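Local atomic coordinates of P-granule scaffold (Caenorhabditis japonica, PDB entry 5W4A), a protein that probably serves as a scaffold for the assembly of germline P granules, RNA-protein condensates linked to mRNA repression. Residues Y46-S51 / D210-G215. Numbering follows the deposited sequence.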
# COMPACT_ATOMS: atom_id res chain seq x y z
N TYR C 46 -18.07 4.08 -22.34
CA TYR C 46 -16.65 4.29 -22.54
C TYR C 46 -15.82 3.43 -21.60
O TYR C 46 -14.85 2.79 -22.02
CB TYR C 46 -16.33 5.76 -22.34
CG TYR C 46 -14.90 6.12 -22.61
CD1 TYR C 46 -14.44 6.17 -23.91
CD2 TYR C 46 -14.03 6.43 -21.58
CE1 TYR C 46 -13.15 6.53 -24.19
CE2 TYR C 46 -12.71 6.78 -21.85
CZ TYR C 46 -12.28 6.83 -23.17
OH TYR C 46 -10.98 7.18 -23.49
N VAL C 47 -16.16 3.43 -20.31
CA VAL C 47 -15.38 2.66 -19.33
C VAL C 47 -15.30 1.18 -19.69
O VAL C 47 -14.23 0.54 -19.54
CB VAL C 47 -15.98 2.86 -17.93
CG1 VAL C 47 -15.46 1.79 -16.97
CG2 VAL C 47 -15.65 4.25 -17.41
N PHE C 48 -16.41 0.60 -20.13
CA PHE C 48 -16.53 -0.83 -20.37
C PHE C 48 -16.17 -1.22 -21.79
O PHE C 48 -16.34 -2.38 -22.17
CB PHE C 48 -17.95 -1.31 -19.99
CG PHE C 48 -18.11 -1.45 -18.51
CD1 PHE C 48 -18.52 -0.38 -17.71
CD2 PHE C 48 -17.79 -2.65 -17.89
CE1 PHE C 48 -18.59 -0.53 -16.33
CE2 PHE C 48 -17.84 -2.77 -16.51
CZ PHE C 48 -18.27 -1.73 -15.74
N GLY C 49 -15.70 -0.26 -22.59
CA GLY C 49 -15.18 -0.56 -23.91
C GLY C 49 -16.23 -0.74 -24.97
O GLY C 49 -15.92 -1.26 -26.05
N ALA C 50 -17.48 -0.32 -24.71
CA ALA C 50 -18.57 -0.44 -25.67
C ALA C 50 -18.59 0.69 -26.67
O ALA C 50 -19.22 0.56 -27.73
CB ALA C 50 -19.92 -0.46 -24.95
N SER C 51 -17.93 1.80 -26.35
CA SER C 51 -17.84 2.97 -27.20
C SER C 51 -16.48 3.61 -26.97
O SER C 51 -15.93 3.55 -25.87
CB SER C 51 -18.94 3.98 -26.88
OG SER C 51 -18.78 5.14 -27.69
N ASP C 210 -16.49 -9.36 -21.61
CA ASP C 210 -16.29 -9.51 -23.05
C ASP C 210 -16.17 -8.16 -23.76
O ASP C 210 -15.31 -8.00 -24.64
CB ASP C 210 -17.43 -10.35 -23.62
CG ASP C 210 -17.32 -10.55 -25.12
OD1 ASP C 210 -16.23 -10.96 -25.60
OD2 ASP C 210 -18.33 -10.33 -25.82
N ILE C 211 -16.97 -7.17 -23.36
CA ILE C 211 -16.87 -5.85 -23.97
C ILE C 211 -15.50 -5.23 -23.68
O ILE C 211 -14.85 -4.67 -24.57
CB ILE C 211 -18.02 -4.93 -23.48
CG1 ILE C 211 -19.39 -5.57 -23.69
CG2 ILE C 211 -17.99 -3.64 -24.25
CD1 ILE C 211 -20.49 -4.88 -22.90
N ILE C 212 -15.04 -5.33 -22.44
CA ILE C 212 -13.74 -4.75 -22.09
C ILE C 212 -12.62 -5.41 -22.88
O ILE C 212 -11.68 -4.74 -23.33
CB ILE C 212 -13.50 -4.87 -20.58
CG1 ILE C 212 -14.44 -3.91 -19.82
CG2 ILE C 212 -12.02 -4.61 -20.24
CD1 ILE C 212 -14.46 -4.13 -18.35
N ARG C 213 -12.67 -6.74 -23.03
CA ARG C 213 -11.63 -7.44 -23.76
C ARG C 213 -11.68 -7.13 -25.25
O ARG C 213 -10.64 -6.94 -25.89
CB ARG C 213 -11.76 -8.95 -23.56
CG ARG C 213 -11.35 -9.43 -22.21
CD ARG C 213 -11.09 -10.93 -22.21
NE ARG C 213 -10.53 -11.34 -20.92
CZ ARG C 213 -11.25 -11.80 -19.90
NH1 ARG C 213 -12.57 -11.94 -20.00
NH2 ARG C 213 -10.63 -12.13 -18.78
N ASN C 214 -12.89 -7.09 -25.81
CA ASN C 214 -13.08 -7.18 -27.25
C ASN C 214 -13.75 -5.94 -27.81
O ASN C 214 -13.06 -5.11 -28.43
CB ASN C 214 -13.87 -8.46 -27.56
CG ASN C 214 -13.23 -9.72 -26.93
OD1 ASN C 214 -12.01 -9.90 -26.94
ND2 ASN C 214 -14.07 -10.60 -26.38
N GLY C 215 -15.05 -5.75 -27.61
CA GLY C 215 -15.74 -4.58 -28.13
C GLY C 215 -17.25 -4.55 -27.90
O GLY C 215 -17.86 -5.54 -27.52
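Gly49 passes close to Ile212 of the C-terminal helix 206-213, their CA atoms 4.8 Å apart, at the Schellman motif that ends helix 42-47. Glycine suits this turn twice over: its phi is positive (80°), and a CB would be driven into Ile211 O. Isoleucine branches then meet the Phe48 ring and the backbone of the turn. Ile212 CG1 lies anti to its own carbonyl carbon (chi1 -71°) and passes 3.4 Å from Phe48 O. Beyond it, Ile212 CD1 reaches Phe48 CD2 at 3.7 Å, approaching the ring obliquely. Phe197, Leu198 and Leu201 of helix 187-201 also touch Ile212, while Phe170 of helix 169-179 packs on Phe48, making large apolar residues apt at both positions. An alanine at Ile212 would probably leave a gap beside the Phe48 ring and deprive CD2 of its methyl neighbour. Ile211 sits one residue back; its CG2, anti to the backbone N, makes an unusually short, probably strained approach of 2.9 Å to Phe48 O. That carbonyl also lies near Ile212 N, but at a poor angle for a hydrogen bond. Ala50 offers a single methyl, which also touches Pro37, its CB 3.8 Å from Ile211 CG2, the same methyl that lies 3.4 Å from Ala50 N.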